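Local coordinates for putative curved DNA-binding protein (Chaetomium thermophilum var. thermophilum DSM 1495, PDB 4IPA) that probably acts in ribosome biogenesis as an Arx1 protein built on a methionine-aminopeptidase-like fold of the M24 peptidase family, at residues Asp152-Thr157 with Ser368-Asp373; Ser197-Lys202 with Asp378-Lys383; Lys205-Asn210 with Lys374-Glu379. All coordinates share one frame; numbering follows the deposited sequence. Where two conformers were deposited one is given.

Contact 1: Asp152-Thr157 with Ser368-Asp373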
loop_
_atom_site.group_PDB
_atom_site.type_symbol
_atom_site.label_atom_id
_atom_site.label_comp_id
_atom_site.label_asym_id
_atom_site.label_seq_id
_atom_site.Cartn_x
_atom_site.Cartn_y
_atom_site.Cartn_z
ATOM N N ASP A 152 -12.885 -1.508 16.289
ATOM C CA ASP A 152 -11.567 -1.408 16.911
ATOM C C ASP A 152 -10.436 -1.600 15.893
ATOM O O ASP A 152 -9.444 -0.877 15.920
ATOM C CB ASP A 152 -11.410 -2.442 18.024
ATOM C CG ASP A 152 -12.311 -2.166 19.222
ATOM O OD1 ASP A 152 -12.671 -0.986 19.439
ATOM O OD2 ASP A 152 -12.649 -3.135 19.944
ATOM N N LEU A 153 -10.596 -2.602 15.026
ATOM C CA LEU A 153 -9.628 -2.924 13.987
ATOM C C LEU A 153 -9.379 -1.719 13.069
ATOM O O LEU A 153 -8.236 -1.352 12.804
ATOM C CB LEU A 153 -10.127 -4.111 13.158
ATOM C CG LEU A 153 -9.271 -4.474 11.939
ATOM C CD1 LEU A 153 -7.877 -4.897 12.396
ATOM C CD2 LEU A 153 -9.910 -5.576 11.068
ATOM N N PHE A 154 -10.463 -1.111 12.595
ATOM C CA PHE A 154 -10.380 0.064 11.748
ATOM C C PHE A 154 -9.728 1.264 12.434
ATOM O O PHE A 154 -8.884 1.931 11.844
ATOM C CB PHE A 154 -11.776 0.467 11.248
ATOM C CG PHE A 154 -12.220 -0.287 10.027
ATOM C CD1 PHE A 154 -12.696 -1.587 10.130
ATOM C CD2 PHE A 154 -12.164 0.305 8.777
ATOM C CE1 PHE A 154 -13.116 -2.276 9.010
ATOM C CE2 PHE A 154 -12.573 -0.386 7.645
ATOM C CZ PHE A 154 -13.052 -1.678 7.767
ATOM N N LEU A 155 -10.150 1.561 13.658
ATOM C CA LEU A 155 -9.604 2.708 14.381
ATOM C C LEU A 155 -8.118 2.542 14.708
ATOM O O LEU A 155 -7.363 3.513 14.665
ATOM C CB LEU A 155 -10.397 2.978 15.655
ATOM C CG LEU A 155 -11.759 3.607 15.384
ATOM C CD1 LEU A 155 -12.594 3.619 16.654
ATOM C CD2 LEU A 155 -11.591 5.006 14.816
ATOM N N ALA A 156 -7.703 1.317 15.038
ATOM C CA ALA A 156 -6.293 1.047 15.280
ATOM C C ALA A 156 -5.500 1.386 14.019
ATOM O O ALA A 156 -4.438 2.003 14.078
ATOM C CB ALA A 156 -6.082 -0.406 15.652
ATOM N N THR A 157 -6.028 0.979 12.873
ATOM C CA THR A 157 -5.318 1.174 11.621
ATOM C C THR A 157 -5.275 2.657 11.269
ATOM O O THR A 157 -4.245 3.179 10.865
ATOM C CB THR A 157 -5.966 0.388 10.483
ATOM O OG1 THR A 157 -6.148 -0.977 10.887
ATOM C CG2 THR A 157 -5.072 0.430 9.256
ATOM N N SER A 368 -17.124 9.384 12.727
ATOM C CA SER A 368 -18.411 9.337 13.414
ATOM C C SER A 368 -19.098 7.983 13.244
ATOM O O SER A 368 -19.970 7.635 14.038
ATOM C CB SER A 368 -19.345 10.458 12.946
ATOM O OG SER A 368 -19.812 10.234 11.630
ATOM N N LYS A 369 -18.693 7.225 12.223
ATOM C CA LYS A 369 -19.332 5.947 11.891
ATOM C C LYS A 369 -18.826 4.756 12.729
ATOM O O LYS A 369 -19.405 3.664 12.668
ATOM C CB LYS A 369 -19.172 5.634 10.394
ATOM C CG LYS A 369 -20.217 6.280 9.461
ATOM C CD LYS A 369 -19.622 6.624 8.066
ATOM C CE LYS A 369 -19.907 5.583 6.949
ATOM N NZ LYS A 369 -19.087 4.314 6.973
ATOM N N PHE A 370 -17.756 4.970 13.496
ATOM C CA PHE A 370 -17.136 3.904 14.288
ATOM C C PHE A 370 -17.663 3.915 15.724
ATOM O O PHE A 370 -17.669 4.963 16.380
ATOM C CB PHE A 370 -15.602 4.032 14.282
ATOM C CG PHE A 370 -14.996 3.914 12.922
ATOM C CD1 PHE A 370 -14.918 2.686 12.292
ATOM C CD2 PHE A 370 -14.526 5.033 12.256
ATOM C CE1 PHE A 370 -14.381 2.570 11.011
ATOM C CE2 PHE A 370 -13.977 4.926 10.986
ATOM C CZ PHE A 370 -13.910 3.688 10.358
ATOM N N LYS A 371 -18.104 2.750 16.202
ATOM C CA LYS A 371 -18.746 2.644 17.513
ATOM C C LYS A 371 -17.976 1.714 18.449
ATOM O O LYS A 371 -17.941 0.489 18.255
ATOM C CB LYS A 371 -20.185 2.147 17.360
ATOM C CG LYS A 371 -21.043 2.979 16.398
ATOM C CD LYS A 371 -21.405 4.331 17.007
ATOM C CE LYS A 371 -22.392 5.119 16.140
ATOM N NZ LYS A 371 -21.772 5.626 14.885
ATOM N N THR A 372 -17.362 2.292 19.471
ATOM C CA THR A 372 -16.598 1.499 20.422
ATOM C C THR A 372 -16.351 2.292 21.693
ATOM O O THR A 372 -16.409 3.522 21.681
ATOM C CB THR A 372 -15.236 1.036 19.839
ATOM O OG1 THR A 372 -14.506 0.354 20.855
ATOM C CG2 THR A 372 -14.396 2.232 19.380
ATOM N N ASP A 373 -16.063 1.585 22.782
ATOM C CA ASP A 373 -15.718 2.240 24.034
ATOM C C ASP A 373 -14.219 2.479 24.117
ATOM O O ASP A 373 -13.762 3.324 24.885
ATOM C CB ASP A 373 -16.202 1.418 25.234
ATOM C CG ASP A 373 -17.716 1.353 25.316
ATOM O OD1 ASP A 373 -18.373 2.368 24.971
ATOM O OD2 ASP A 373 -18.251 0.289 25.707
HETATM O O HOH W 1 -15.182 -2.987 21.044
#
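Phe154 and Leu155 of helix 148-167 pack against Phe370, while Asp152, one turn before Leu155, bonds Thr372. In this chain, which as its M24 peptidase family implies has the pita-bread fold, the contact pins the loop that follows strand 355-360 to one side of that helix. The side chains of Phe154 and Phe370 cross at about a right angle. Phe370 CE1 presses on Phe154 CB at 3.4 Å and also reaches CG and CD2 of that residue, with the ring planes at 33° and the centroids 5.8 Å apart. This is an oblique meeting of two phenyl groups, and Trp365 adds another ring against Phe154. Leu155 slides past Phe370 in the opposite direction. Its CD2 lies 3.9 Å from Phe370 CD2, while Leu155 CD1 reaches past Phe370 CB to meet Thr372 CG2 tip to tip at 3.5 Å. The two branches of Thr372 thus divide the work, the methyl going to Leu155 and the hydroxyl to Asp152. OG1 stands anti to the backbone N (chi1 176°), which turns it to the carboxylate. Arg149 forms a salt bridge with Asp152 OD2, and water 1 donates to the same oxygen at 2.8 Å. The other oxygen, Asp152 OD1, accepts the hydrogen bond from Thr372 OG1 on its syn lone pair, 2.7 Å away.

Contact 2: Ser197-Lys202 with Asp378-Lys383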
loop_
_atom_site.group_PDB
_atom_site.type_symbol
_atom_site.label_atom_id
_atom_site.label_comp_id
_atom_site.label_asym_id
_atom_site.label_seq_id
_atom_site.Cartn_x
_atom_site.Cartn_y
_atom_site.Cartn_z
ATOM N N SER A 197 8.179 1.482 15.886
ATOM C CA SER A 197 7.440 0.238 16.067
ATOM C C SER A 197 6.687 0.181 17.393
ATOM O O SER A 197 5.491 -0.105 17.417
ATOM C CB SER A 197 8.372 -0.978 15.969
ATOM O OG SER A 197 8.613 -1.331 14.621
ATOM N N SER A 198 7.384 0.442 18.494
ATOM C CA SER A 198 6.753 0.330 19.810
ATOM C C SER A 198 5.591 1.314 19.969
ATOM O O SER A 198 4.558 0.974 20.543
ATOM C CB SER A 198 7.771 0.487 20.944
ATOM O OG SER A 198 8.283 1.803 20.984
ATOM N N LEU A 199 5.751 2.527 19.447
ATOM C CA LEU A 199 4.651 3.490 19.458
ATOM C C LEU A 199 3.431 2.983 18.652
ATOM O O LEU A 199 2.302 2.983 19.152
ATOM C CB LEU A 199 5.115 4.863 18.955
ATOM C CG LEU A 199 6.053 5.663 19.876
ATOM C CD1 LEU A 199 6.733 6.792 19.114
ATOM C CD2 LEU A 199 5.336 6.214 21.110
ATOM N N LEU A 200 3.650 2.529 17.420
ATOM C CA LEU A 200 2.533 2.003 16.642
ATOM C C LEU A 200 1.898 0.777 17.315
ATOM O O LEU A 200 0.686 0.588 17.243
ATOM C CB LEU A 200 2.947 1.689 15.199
ATOM C CG LEU A 200 2.599 2.801 14.203
ATOM C CD1 LEU A 200 3.279 4.132 14.603
ATOM C CD2 LEU A 200 2.969 2.391 12.790
ATOM N N GLU A 201 2.716 -0.040 17.974
ATOM C CA GLU A 201 2.192 -1.198 18.692
ATOM C C GLU A 201 1.319 -0.739 19.838
ATOM O O GLU A 201 0.301 -1.358 20.141
ATOM C CB GLU A 201 3.317 -2.087 19.226
ATOM C CG GLU A 201 4.000 -2.921 18.173
ATOM C CD GLU A 201 5.192 -3.678 18.726
ATOM O OE1 GLU A 201 5.597 -3.381 19.869
ATOM O OE2 GLU A 201 5.726 -4.566 18.022
ATOM N N LYS A 202 1.740 0.348 20.475
ATOM C CA LYS A 202 0.994 0.962 21.560
ATOM C C LYS A 202 -0.362 1.399 21.031
ATOM O O LYS A 202 -1.365 1.240 21.700
ATOM C CB LYS A 202 1.758 2.191 22.050
ATOM C CG LYS A 202 1.837 2.423 23.554
ATOM C CD LYS A 202 3.118 3.240 23.849
ATOM C CE LYS A 202 3.074 3.970 25.186
ATOM N NZ LYS A 202 4.123 5.050 25.296
ATOM N N ASP A 378 -2.756 6.828 26.133
ATOM C CA ASP A 378 -1.348 7.110 26.355
ATOM C C ASP A 378 -1.037 8.562 26.009
ATOM O O ASP A 378 -1.387 9.034 24.926
ATOM C CB ASP A 378 -0.469 6.149 25.548
ATOM C CG ASP A 378 1.008 6.440 25.708
ATOM O OD1 ASP A 378 1.527 7.290 24.952
ATOM O OD2 ASP A 378 1.645 5.824 26.591
ATOM N N GLU A 379 -0.394 9.268 26.938
ATOM C CA GLU A 379 -0.142 10.702 26.781
ATOM C C GLU A 379 0.846 11.015 25.665
ATOM O O GLU A 379 0.664 11.974 24.929
ATOM C CB GLU A 379 0.349 11.333 28.093
ATOM C CG GLU A 379 -0.760 11.915 28.974
ATOM C CD GLU A 379 -1.557 13.025 28.286
ATOM O OE1 GLU A 379 -0.934 13.921 27.665
ATOM O OE2 GLU A 379 -2.810 12.994 28.365
ATOM N N GLU A 380 1.893 10.210 25.559
ATOM C CA GLU A 380 2.896 10.388 24.519
ATOM C C GLU A 380 2.227 10.342 23.144
ATOM O O GLU A 380 2.418 11.226 22.307
ATOM C CB GLU A 380 3.973 9.304 24.646
ATOM C CG GLU A 380 5.056 9.349 23.577
ATOM C CD GLU A 380 6.239 8.449 23.905
ATOM O OE1 GLU A 380 6.079 7.518 24.727
ATOM O OE2 GLU A 380 7.334 8.676 23.337
ATOM N N ILE A 381 1.414 9.320 22.926
ATOM C CA ILE A 381 0.699 9.185 21.669
ATOM C C ILE A 381 -0.308 10.311 21.398
ATOM O O ILE A 381 -0.336 10.863 20.296
ATOM C CB ILE A 381 0.037 7.807 21.563
ATOM C CG1 ILE A 381 1.112 6.746 21.431
ATOM C CG2 ILE A 381 -0.878 7.733 20.360
ATOM C CD1 ILE A 381 0.555 5.358 21.431
ATOM N N LEU A 382 -1.120 10.673 22.390
ATOM C CA LEU A 382 -2.087 11.766 22.190
ATOM C C LEU A 382 -1.380 13.077 21.842
ATOM O O LEU A 382 -1.895 13.896 21.079
ATOM C CB LEU A 382 -2.995 11.956 23.411
ATOM C CG LEU A 382 -3.937 10.796 23.731
ATOM C CD1 LEU A 382 -4.620 11.075 25.058
ATOM C CD2 LEU A 382 -4.970 10.593 22.620
ATOM N N LYS A 383 -0.191 13.261 22.401
ATOM C CA LYS A 383 0.598 14.444 22.109
ATOM C C LYS A 383 1.112 14.440 20.654
ATOM O O LYS A 383 0.947 15.423 19.923
ATOM C CB LYS A 383 1.722 14.587 23.135
ATOM C CG LYS A 383 1.241 14.890 24.543
ATOM C CD LYS A 383 2.406 14.999 25.534
ATOM C CE LYS A 383 1.915 15.330 26.952
ATOM N NZ LYS A 383 3.033 15.417 27.941
#
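Helix 197-202 and helix 379-383 cross almost perpendicularly, their axes 10.6 Å apart at -96°, and Leu199 and Ile381 have the nearest CA atoms. The C-terminal helix thereby rests its first turn on helix 193-205. Ile381 points its CD1 methyl into the surface of that helix, where it meets Lys202 CB at 3.4 Å, tighter than usual van der Waals contact, and lies 3.7 Å from Leu199 O. Leu199 reaches across from the same helix. Its CD2 touches the carboxylate carbon Glu380 CD at 3.7 Å, the two side chains crossing at about a right angle. Lys202, extended beyond CG, brings its ammonium between two acids. NZ forms a salt bridge with Glu380 OE1 at 3.2 Å and another with Asp378 OD2, whose modelled position is less certain. Glu380 divides its oxygens between lysines, since OE2 pairs with Lys195. Asp378 is the N-cap of helix 379-386. Its CG is anti to the backbone N (chi1 178°), and OD1 receives Ile381 N at 2.9 Å in a nearly straight bond (166°). An alanine at Asp378 would probably leave Ile381 N without its capping acceptor and Lys202 NZ without one of its two carboxylate mates. Both acids stand at the N-terminal end of a helix and beside lysines, so the helix dipole and these cations would be expected to favour their ionised forms, and the salt-bridge network ties the start of the terminal helix to its neighbour.

Contact 3: Lys205-Asn210 with Lys374-Glu379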
loop_
_atom_site.group_PDB
_atom_site.type_symbol
_atom_site.label_atom_id
_atom_site.label_comp_id
_atom_site.label_asym_id
_atom_site.label_seq_id
_atom_site.Cartn_x
_atom_site.Cartn_y
_atom_site.Cartn_z
ATOM N N LYS A 205 -2.618 -1.585 20.440
ATOM C CA LYS A 205 -2.966 -2.188 21.720
ATOM C C LYS A 205 -4.114 -1.439 22.413
ATOM O O LYS A 205 -4.912 -2.039 23.118
ATOM C CB LYS A 205 -1.739 -2.232 22.628
ATOM C CG LYS A 205 -1.965 -2.988 23.923
ATOM C CD LYS A 205 -0.886 -2.692 24.950
ATOM C CE LYS A 205 -0.428 -3.970 25.645
ATOM N NZ LYS A 205 -1.534 -4.963 25.851
ATOM N N ALA A 206 -4.223 -0.134 22.199
ATOM C CA ALA A 206 -5.317 0.611 22.826
ATOM C C ALA A 206 -6.650 0.100 22.300
ATOM O O ALA A 206 -7.708 0.335 22.880
ATOM C CB ALA A 206 -5.174 2.108 22.575
ATOM N N TYR A 207 -6.593 -0.613 21.189
ATOM C CA TYR A 207 -7.796 -1.134 20.586
ATOM C C TYR A 207 -7.767 -2.660 20.618
ATOM O O TYR A 207 -8.547 -3.317 19.929
ATOM C CB TYR A 207 -7.944 -0.610 19.159
ATOM C CG TYR A 207 -8.305 0.867 19.084
ATOM C CD1 TYR A 207 -9.608 1.292 19.301
ATOM C CD2 TYR A 207 -7.341 1.832 18.789
ATOM C CE1 TYR A 207 -9.945 2.632 19.221
ATOM C CE2 TYR A 207 -7.668 3.175 18.720
ATOM C CZ TYR A 207 -8.967 3.569 18.938
ATOM O OH TYR A 207 -9.306 4.901 18.872
ATOM N N ASP A 208 -6.870 -3.211 21.433
ATOM C CA ASP A 208 -6.669 -4.657 21.488
ATOM C C ASP A 208 -6.425 -5.282 20.102
ATOM O O ASP A 208 -6.814 -6.424 19.830
ATOM C CB ASP A 208 -7.837 -5.349 22.216
ATOM C CG ASP A 208 -7.919 -4.960 23.694
ATOM O OD1 ASP A 208 -6.921 -4.454 24.243
ATOM O OD2 ASP A 208 -8.978 -5.169 24.313
ATOM N N CYS A 209 -5.773 -4.529 19.226
ATOM C CA CYS A 209 -5.342 -5.086 17.951
ATOM C C CYS A 209 -3.826 -5.173 17.905
ATOM O O CYS A 209 -3.146 -4.681 18.805
ATOM C CB CYS A 209 -5.851 -4.232 16.810
ATOM S SG CYS A 209 -7.616 -4.342 16.657
ATOM N N ASN A 210 -3.297 -5.811 16.865
ATOM C CA ASN A 210 -1.852 -5.876 16.708
ATOM C C ASN A 210 -1.388 -5.354 15.346
ATOM O O ASN A 210 -2.085 -5.511 14.332
ATOM C CB ASN A 210 -1.356 -7.301 16.928
ATOM C CG ASN A 210 -1.387 -7.705 18.382
ATOM O OD1 ASN A 210 -0.602 -7.202 19.176
ATOM N ND2 ASN A 210 -2.281 -8.631 18.738
ATOM N N LYS A 374 -13.456 1.741 23.318
ATOM C CA LYS A 374 -12.004 1.858 23.368
ATOM C C LYS A 374 -11.493 3.206 22.861
ATOM O O LYS A 374 -12.103 3.852 22.001
ATOM C CB LYS A 374 -11.340 0.689 22.649
ATOM C CG LYS A 374 -11.952 -0.623 23.080
ATOM C CD LYS A 374 -11.031 -1.797 22.897
ATOM C CE LYS A 374 -11.722 -3.029 23.463
ATOM N NZ LYS A 374 -11.006 -4.293 23.149
ATOM N N LYS A 375 -10.373 3.628 23.430
ATOM C CA LYS A 375 -9.827 4.945 23.181
ATOM C C LYS A 375 -8.340 4.910 23.486
ATOM O O LYS A 375 -7.900 4.188 24.383
ATOM C CB LYS A 375 -10.518 5.967 24.088
ATOM C CG LYS A 375 -10.399 7.401 23.614
ATOM C CD LYS A 375 -11.145 8.364 24.530
ATOM C CE LYS A 375 -11.147 9.775 23.938
ATOM N NZ LYS A 375 -11.773 10.775 24.852
ATOM N N ILE A 376 -7.562 5.679 22.735
ATOM C CA ILE A 376 -6.156 5.850 23.066
ATOM C C ILE A 376 -6.039 6.757 24.277
ATOM O O ILE A 376 -6.596 7.855 24.289
ATOM C CB ILE A 376 -5.384 6.507 21.936
ATOM C CG1 ILE A 376 -5.406 5.615 20.692
ATOM C CG2 ILE A 376 -3.961 6.811 22.394
ATOM C CD1 ILE A 376 -4.768 6.254 19.487
ATOM N N GLU A 377 -5.299 6.312 25.286
ATOM C CA GLU A 377 -5.146 7.111 26.494
ATOM C C GLU A 377 -3.698 7.501 26.783
ATOM O O GLU A 377 -3.443 8.412 27.563
ATOM C CB GLU A 377 -5.789 6.395 27.683
ATOM C CG GLU A 377 -7.312 6.412 27.585
ATOM C CD GLU A 377 -7.996 5.493 28.574
ATOM O OE1 GLU A 377 -7.296 4.805 29.349
ATOM O OE2 GLU A 377 -9.245 5.461 28.572
ATOM N N ASP A 378 -2.756 6.828 26.133
ATOM C CA ASP A 378 -1.348 7.110 26.355
ATOM C C ASP A 378 -1.037 8.562 26.009
ATOM O O ASP A 378 -1.387 9.034 24.926
ATOM C CB ASP A 378 -0.469 6.149 25.548
ATOM C CG ASP A 378 1.008 6.440 25.708
ATOM O OD1 ASP A 378 1.527 7.290 24.952
ATOM O OD2 ASP A 378 1.645 5.824 26.591
ATOM N N GLU A 379 -0.394 9.268 26.938
ATOM C CA GLU A 379 -0.142 10.702 26.781
ATOM C C GLU A 379 0.846 11.015 25.665
ATOM O O GLU A 379 0.664 11.974 24.929
ATOM C CB GLU A 379 0.349 11.333 28.093
ATOM C CG GLU A 379 -0.760 11.915 28.974
ATOM C CD GLU A 379 -1.557 13.025 28.286
ATOM O OE1 GLU A 379 -0.934 13.921 27.665
ATOM O OE2 GLU A 379 -2.810 12.994 28.365
HETATM O O HOH W 2 -8.281 7.182 20.262
HETATM O O HOH W 3 -11.595 5.604 19.513
#
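A loop-on-loop contact joins Ala206, Tyr207 and Asp208, at the turn that ends helix 193-205, to Lys374 and Ile376 in the linker running to helix 379-386. The turn is a Schellman motif in which Asp208, with positive phi (52°), is the C-prime residue and its N bonds Lys205 O at 2.8 Å. The Tyr207 ring meets the linker obliquely. Its CD1 lies 3.8 Å from Lys374 CB, and on the other flank of the ring CE2 is 3.9 Å from Ile376 CG1, with the tyrosine and isoleucine side chains crossing at about a right angle. Ala206 CB rests against the same methylene, Ile376 CG1, at 4.0 Å. Water 2 bridges the tyrosine hydroxyl to the linker backbone, lying 2.9 Å from Tyr207 OH and accepting from Ile376 N. Water 3, in the ring plane at its edge, donates to Lys374 O at 3.1 Å but is modelled doubtfully close to Tyr207 OH. Lys374 runs past the ring in the opposite direction. Its CG is anti to the carbonyl carbon (chi1 -48°), and beyond it the extended chain carries NZ to Asp208 OD2, giving a salt bridge whose modelled length of 2.5 Å is doubtfully short. Arg149 bonds the carbonyls of Tyr207 and Asp208, bringing its NH1 close to Lys374 NZ. The carboxylate of Asp208 would thus be expected to offset some of the repulsion between these like charges, while water 2 links the tyrosine hydroxyl to a backbone N-H that the ring itself could not bond.

The three contacts follow one C-terminal segment, residues 368-383, as it crosses helix 148-167, then the turn at 205-210, then helix 193-205. Contact 3 lies in the middle, its centre 11 Å from that of contact 1 and 9 Å from that of contact 2. Tyr207 joins it to contact 1, its CE1 lying 3.6 Å from Leu155 CB, and Arg149 serves both, pairing with Asp152 and holding the turn. Toward contact 2, Ile376 CG2 packs on Ile381 CG2 at 3.8 Å, and contacts 2 and 3 share Asp378 and Glu379. Contacts 1 and 2 do not touch; their centres are 17 Å apart. All three lie on the same side of the chain's centre.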